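Phosphoribosylaminoimidazole-succinocarboxamide synthase from Pyrococcus horikoshii catalyses the ATP-dependent ligation of L-aspartate to 5-amino-1-(5-phosphoribosyl)imidazole-4-carboxylate, giving SAICAR in de novo purine biosynthesis. One contact in two of its structures: PDB 3U55 (chain A, 1.90 Å), residues D29-F34 and D211-D216, and PDB 4O7T (chain B, 2.10 Å), residues D29-F34 and D211-D216. Structure 2 is superposed on structure 1 by the backbone atoms of these residues (RMSD 0.13 Å); each is numbered along its deposited sequence.

Structure 1 (3U55); sequences DDATAF and DVFRFD. With SO4 (sulfate ion), chain C.
Ala31 and Ala33, on strand 30-33 of a two-stranded antiparallel hairpin with strand 38-41, pack against Phe213 of the short helix 211-214. The CB of Ala31 sits over one face of the Phe213 ring, a CH-pi contact 4.2 Å from CB to the ring centroid. Arg214 starts with CB beside Phe34 CZ, 3.9 Å away; its CG lies 4.0 Å from Ala33 CB. From there the chain runs extended to NE, which donates to sulfate O1. Arg214 NH1 reaches the same O1 at 3.1 Å, while Arg214 NH2 turns back to Asp211 OD1 in a 2.8 Å salt bridge, meeting it from above the carboxylate plane. Phe34 N donates a hydrogen bond to sulfate O4 at 3.1 Å. Beyond, the edge of Phe34 meets the face of Phe215 in an offset edge-to-face pair, planes at 61°. Lys210 NZ also hydrogen-bonds the sulfate, completing an anion-binding pocket.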
loop_
_atom_site.group_PDB
_atom_site.type_symbol
_atom_site.label_atom_id
_atom_site.label_comp_id
_atom_site.label_asym_id
_atom_site.label_seq_id
_atom_site.Cartn_x
_atom_site.Cartn_y
_atom_site.Cartn_z
ATOM N N ASP A 29 -10.835 16.756 -25.291
ATOM C CA ASP A 29 -10.673 15.595 -26.171
ATOM C C ASP A 29 -9.315 14.908 -26.019
ATOM O O ASP A 29 -9.082 13.852 -26.615
ATOM C CB ASP A 29 -10.928 15.985 -27.632
ATOM C CG ASP A 29 -12.403 16.228 -27.927
ATOM O OD1 ASP A 29 -12.720 16.648 -29.062
ATOM O OD2 ASP A 29 -13.250 16.000 -27.030
ATOM N N ASP A 30 -8.436 15.504 -25.214
ATOM C CA ASP A 30 -7.092 14.969 -24.963
ATOM C C ASP A 30 -7.121 13.672 -24.166
ATOM O O ASP A 30 -7.898 13.529 -23.217
ATOM C CB ASP A 30 -6.230 15.989 -24.212
ATOM C CG ASP A 30 -6.033 17.280 -24.985
ATOM O OD1 ASP A 30 -6.109 18.356 -24.359
ATOM O OD2 ASP A 30 -5.794 17.222 -26.211
ATOM N N ALA A 31 -6.258 12.738 -24.557
ATOM C CA ALA A 31 -6.066 11.498 -23.820
ATOM C C ALA A 31 -4.591 11.281 -23.511
ATOM O O ALA A 31 -3.728 11.481 -24.373
ATOM C CB ALA A 31 -6.637 10.313 -24.600
ATOM N N THR A 32 -4.309 10.889 -22.269
ATOM C CA THR A 32 -2.944 10.586 -21.838
ATOM C C THR A 32 -2.897 9.212 -21.195
ATOM O O THR A 32 -3.857 8.785 -20.559
ATOM C CB THR A 32 -2.384 11.617 -20.820
ATOM O OG1 THR A 32 -3.303 11.779 -19.732
ATOM C CG2 THR A 32 -2.126 12.966 -21.482
ATOM N N ALA A 33 -1.775 8.519 -21.365
ATOM C CA ALA A 33 -1.588 7.213 -20.752
ATOM C C ALA A 33 -0.132 7.009 -20.379
ATOM O O ALA A 33 0.741 7.759 -20.821
ATOM C CB ALA A 33 -2.064 6.104 -21.683
ATOM N N PHE A 34 0.111 5.990 -19.558
ATOM C CA PHE A 34 1.455 5.586 -19.144
ATOM C C PHE A 34 2.304 6.769 -18.674
ATOM O O PHE A 34 3.396 7.014 -19.194
ATOM C CB PHE A 34 2.161 4.807 -20.263
ATOM C CG PHE A 34 1.339 3.682 -20.839
ATOM C CD1 PHE A 34 0.874 2.649 -20.028
ATOM C CD2 PHE A 34 1.049 3.647 -22.199
ATOM C CE1 PHE A 34 0.121 1.609 -20.560
ATOM C CE2 PHE A 34 0.300 2.606 -22.742
ATOM C CZ PHE A 34 -0.164 1.585 -21.921
ATOM N N ASP A 211 -8.683 1.528 -21.805
ATOM C CA ASP A 211 -7.748 0.445 -22.172
ATOM C C ASP A 211 -7.678 0.221 -23.691
ATOM O O ASP A 211 -6.685 -0.302 -24.205
ATOM C CB ASP A 211 -8.089 -0.870 -21.459
ATOM C CG ASP A 211 -7.512 -0.949 -20.044
ATOM O OD1 ASP A 211 -6.611 -0.156 -19.692
ATOM O OD2 ASP A 211 -7.950 -1.835 -19.286
ATOM N N VAL A 212 -8.734 0.622 -24.393
ATOM C CA VAL A 212 -8.774 0.588 -25.857
ATOM C C VAL A 212 -7.701 1.522 -26.431
ATOM O O VAL A 212 -7.066 1.200 -27.435
ATOM C CB VAL A 212 -10.191 0.947 -26.376
ATOM C CG1 VAL A 212 -10.199 1.212 -27.885
ATOM C CG2 VAL A 212 -11.162 -0.174 -26.036
ATOM N N PHE A 213 -7.495 2.662 -25.770
ATOM C CA PHE A 213 -6.417 3.592 -26.108
ATOM C C PHE A 213 -5.066 3.136 -25.558
ATOM O O PHE A 213 -4.072 3.163 -26.281
ATOM C CB PHE A 213 -6.754 5.006 -25.621
ATOM C CG PHE A 213 -5.582 5.955 -25.611
ATOM C CD1 PHE A 213 -4.933 6.310 -26.797
ATOM C CD2 PHE A 213 -5.135 6.506 -24.416
ATOM C CE1 PHE A 213 -3.853 7.190 -26.783
ATOM C CE2 PHE A 213 -4.058 7.395 -24.392
ATOM C CZ PHE A 213 -3.417 7.737 -25.579
ATOM N N ARG A 214 -5.035 2.717 -24.291
ATOM C CA ARG A 214 -3.803 2.230 -23.657
ATOM C C ARG A 214 -3.138 1.118 -24.470
ATOM O O ARG A 214 -1.917 1.124 -24.659
ATOM C CB ARG A 214 -4.060 1.731 -22.227
ATOM C CG ARG A 214 -4.257 2.822 -21.182
ATOM C CD ARG A 214 -4.244 2.236 -19.772
ATOM N NE ARG A 214 -4.676 3.218 -18.779
ATOM C CZ ARG A 214 -5.877 3.244 -18.204
ATOM N NH1 ARG A 214 -6.159 4.192 -17.323
ATOM N NH2 ARG A 214 -6.798 2.331 -18.502
ATOM N N PHE A 215 -3.940 0.171 -24.952
ATOM C CA PHE A 215 -3.387 -1.020 -25.602
ATOM C C PHE A 215 -3.818 -1.230 -27.055
ATOM O O PHE A 215 -3.712 -2.342 -27.584
ATOM C CB PHE A 215 -3.676 -2.261 -24.748
ATOM C CG PHE A 215 -3.161 -2.151 -23.341
ATOM C CD1 PHE A 215 -1.791 -2.144 -23.085
ATOM C CD2 PHE A 215 -4.044 -2.038 -22.271
ATOM C CE1 PHE A 215 -1.310 -2.031 -21.782
ATOM C CE2 PHE A 215 -3.571 -1.926 -20.966
ATOM C CZ PHE A 215 -2.201 -1.921 -20.723
ATOM N N ASP A 216 -4.277 -0.154 -27.694
ATOM C CA ASP A 216 -4.699 -0.165 -29.102
ATOM C C ASP A 216 -5.621 -1.348 -29.427
ATOM O O ASP A 216 -5.350 -2.143 -30.336
ATOM C CB ASP A 216 -3.483 -0.132 -30.043
ATOM C CG ASP A 216 -2.571 1.065 -29.791
ATOM O OD1 ASP A 216 -3.045 2.112 -29.293
ATOM O OD2 ASP A 216 -1.368 0.958 -30.099
HETATM S S SO4 C . -2.950 6.167 -17.095
HETATM O O1 SO4 C . -4.071 6.343 -18.012
HETATM O O2 SO4 C . -2.199 7.415 -17.020
HETATM O O3 SO4 C . -3.470 5.821 -15.775
HETATM O O4 SO4 C . -2.081 5.100 -17.591
#

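Structure 2 (4O7T); sequences DDATAF and DVFRFD. With ASP (aspartic acid), chain D.
Ala31 and Ala33 pack against Phe213, the CB of Ala31 over one face of the ring in a CH-pi contact, 4.3 Å from CB to the ring centroid. Arg214 CB lies beside Phe34 CZ at 4.2 Å, and its CG is 3.9 Å from Ala33 CB. The extended chain brings NE to the aspartic acid ligand, where its bond to OXT is weak. Arg214 NH1 donates to OXT at 2.7 Å, nearly straight at 163°; Arg214 NH2 holds Asp211 OD1 in a 2.7 Å salt bridge, from above the carboxylate plane. The amino N of the ligand lies 3.1 Å from the backbone N of Phe34. The edge of Phe34 meets the face of Phe215 in an offset edge-to-face pair, planes at 60°. Lys210 NZ also hydrogen-bonds the ligand, and thymidine-5'-phosphate touches Arg214, consistent with a place in the substrate pocket.

How the two compare
The salt bridge within the helical segment is kept: Arg214(A) NH2 to Asp211(A) OD1, 2.8 Å, and Arg214(B) NH2 to Asp211(B) OD1, 2.7 Å. What changes is the bound group beside it. A sulfate, probably from the crystallisation liquor, touches Thr32(A), Ala33(A), Phe34(A) and Arg214(A); aspartic acid, the amino-acid substrate, touches Thr32(B), Ala33(B), Phe34(B) and Arg214(B), so the place is occupied in both. The guanidinium of Arg214(A) donates to a sulfate oxygen, and that of Arg214(B) to the OXT of a carboxylate. No shift beyond the error is found in the CA atoms that can be compared, and the side chains of Phe34(A), Phe213(A), Arg214(A) and Phe215(A) keep their places in Phe34(B), Phe213(B), Arg214(B) and Phe215(B). Ala31(A) and Ala33(A) on Phe213(A), and Phe34(A) on Phe215(A), touch as their counterparts do. The remaining difference is in the bound group itself, a compact sulfate against an aspartic acid that adds an amino group and a side-chain carboxylate.

Structure 2 (4O7T)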
loop_
_atom_site.group_PDB
_atom_site.type_symbol
_atom_site.label_atom_id
_atom_site.label_comp_id
_atom_site.label_asym_id
_atom_site.label_seq_id
_atom_site.Cartn_x
_atom_site.Cartn_y
_atom_site.Cartn_z
ATOM N N ASP B 29 -10.837 16.891 -25.187
ATOM C CA ASP B 29 -10.692 15.746 -26.084
ATOM C C ASP B 29 -9.340 15.031 -25.967
ATOM O O ASP B 29 -9.115 14.013 -26.628
ATOM C CB ASP B 29 -10.957 16.170 -27.534
ATOM C CG ASP B 29 -12.432 16.441 -27.804
ATOM O OD1 ASP B 29 -12.763 16.834 -28.946
ATOM O OD2 ASP B 29 -13.266 16.253 -26.884
ATOM N N ASP B 30 -8.457 15.558 -25.121
ATOM C CA ASP B 30 -7.132 14.966 -24.892
ATOM C C ASP B 30 -7.167 13.647 -24.128
ATOM O O ASP B 30 -7.965 13.473 -23.199
ATOM C CB ASP B 30 -6.220 15.946 -24.155
ATOM C CG ASP B 30 -6.031 17.238 -24.914
ATOM O OD1 ASP B 30 -6.221 18.323 -24.313
ATOM O OD2 ASP B 30 -5.720 17.159 -26.124
ATOM N N ALA B 31 -6.290 12.729 -24.527
ATOM C CA ALA B 31 -6.081 11.474 -23.814
ATOM C C ALA B 31 -4.586 11.232 -23.595
ATOM O O ALA B 31 -3.773 11.455 -24.503
ATOM C CB ALA B 31 -6.715 10.314 -24.577
ATOM N N THR B 32 -4.230 10.804 -22.384
ATOM C CA THR B 32 -2.850 10.418 -22.056
ATOM C C THR B 32 -2.809 9.091 -21.297
ATOM O O THR B 32 -3.755 8.729 -20.601
ATOM C CB THR B 32 -2.095 11.479 -21.218
ATOM O OG1 THR B 32 -2.567 11.446 -19.865
ATOM C CG2 THR B 32 -2.276 12.877 -21.780
ATOM N N ALA B 33 -1.699 8.379 -21.424
ATOM C CA ALA B 33 -1.516 7.121 -20.722
ATOM C C ALA B 33 -0.061 6.956 -20.365
ATOM O O ALA B 33 0.791 7.707 -20.845
ATOM C CB ALA B 33 -1.988 5.949 -21.564
ATOM N N PHE B 34 0.201 5.972 -19.511
ATOM C CA PHE B 34 1.548 5.610 -19.090
ATOM C C PHE B 34 2.294 6.836 -18.581
ATOM O O PHE B 34 3.293 7.275 -19.151
ATOM C CB PHE B 34 2.276 4.874 -20.220
ATOM C CG PHE B 34 1.471 3.742 -20.812
ATOM C CD1 PHE B 34 1.043 2.681 -20.013
ATOM C CD2 PHE B 34 1.128 3.741 -22.165
ATOM C CE1 PHE B 34 0.295 1.643 -20.546
ATOM C CE2 PHE B 34 0.387 2.698 -22.708
ATOM C CZ PHE B 34 -0.033 1.650 -21.897
ATOM N N ASP B 211 -8.739 1.565 -21.884
ATOM C CA ASP B 211 -7.820 0.459 -22.214
ATOM C C ASP B 211 -7.726 0.228 -23.728
ATOM O O ASP B 211 -6.693 -0.214 -24.227
ATOM C CB ASP B 211 -8.217 -0.843 -21.516
ATOM C CG ASP B 211 -7.643 -0.966 -20.087
ATOM O OD1 ASP B 211 -6.775 -0.174 -19.667
ATOM O OD2 ASP B 211 -8.069 -1.896 -19.382
ATOM N N VAL B 212 -8.809 0.530 -24.438
ATOM C CA VAL B 212 -8.833 0.558 -25.911
ATOM C C VAL B 212 -7.729 1.485 -26.466
ATOM O O VAL B 212 -7.022 1.124 -27.409
ATOM C CB VAL B 212 -10.241 0.966 -26.413
ATOM C CG1 VAL B 212 -10.233 1.392 -27.870
ATOM C CG2 VAL B 212 -11.227 -0.184 -26.194
ATOM N N PHE B 213 -7.572 2.663 -25.858
ATOM C CA PHE B 213 -6.473 3.569 -26.212
ATOM C C PHE B 213 -5.146 3.125 -25.604
ATOM O O PHE B 213 -4.117 3.152 -26.273
ATOM C CB PHE B 213 -6.809 5.014 -25.819
ATOM C CG PHE B 213 -5.618 5.939 -25.768
ATOM C CD1 PHE B 213 -4.932 6.298 -26.936
ATOM C CD2 PHE B 213 -5.203 6.481 -24.564
ATOM C CE1 PHE B 213 -3.852 7.169 -26.886
ATOM C CE2 PHE B 213 -4.126 7.351 -24.511
ATOM C CZ PHE B 213 -3.445 7.689 -25.672
ATOM N N ARG B 214 -5.163 2.713 -24.338
ATOM C CA ARG B 214 -3.928 2.312 -23.661
ATOM C C ARG B 214 -3.186 1.195 -24.420
ATOM O O ARG B 214 -1.968 1.245 -24.545
ATOM C CB ARG B 214 -4.194 1.885 -22.214
ATOM C CG ARG B 214 -4.521 3.025 -21.252
ATOM C CD ARG B 214 -4.586 2.494 -19.828
ATOM N NE ARG B 214 -5.191 3.442 -18.891
ATOM C CZ ARG B 214 -6.437 3.369 -18.428
ATOM N NH1 ARG B 214 -6.868 4.290 -17.582
ATOM N NH2 ARG B 214 -7.257 2.387 -18.802
ATOM N N PHE B 215 -3.926 0.208 -24.930
ATOM C CA PHE B 215 -3.311 -0.985 -25.528
ATOM C C PHE B 215 -3.715 -1.239 -26.984
ATOM O O PHE B 215 -3.580 -2.364 -27.477
ATOM C CB PHE B 215 -3.592 -2.225 -24.659
ATOM C CG PHE B 215 -3.109 -2.088 -23.245
ATOM C CD1 PHE B 215 -1.744 -2.012 -22.966
ATOM C CD2 PHE B 215 -4.014 -2.011 -22.191
ATOM C CE1 PHE B 215 -1.295 -1.863 -21.662
ATOM C CE2 PHE B 215 -3.571 -1.865 -20.887
ATOM C CZ PHE B 215 -2.208 -1.793 -20.623
ATOM N N ASP B 216 -4.203 -0.194 -27.659
ATOM C CA ASP B 216 -4.578 -0.252 -29.074
ATOM C C ASP B 216 -5.559 -1.392 -29.365
ATOM O O ASP B 216 -5.383 -2.152 -30.319
ATOM C CB ASP B 216 -3.323 -0.354 -29.959
ATOM C CG ASP B 216 -2.321 0.760 -29.685
ATOM O OD1 ASP B 216 -2.739 1.922 -29.489
ATOM O OD2 ASP B 216 -1.109 0.477 -29.652
HETATM N N ASP D . -2.248 4.666 -18.144
HETATM C CA ASP D . -2.513 5.519 -16.947
HETATM C C ASP D . -3.772 6.363 -17.093
HETATM O O ASP D . -3.716 7.504 -17.552
HETATM C CB ASP D . -1.321 6.432 -16.643
HETATM C CG ASP D . -0.247 5.746 -15.837
HETATM O OD1 ASP D . 0.454 6.445 -15.075
HETATM O OD2 ASP D . -0.095 4.514 -15.958
HETATM O OXT ASP D . -4.863 5.929 -16.725
#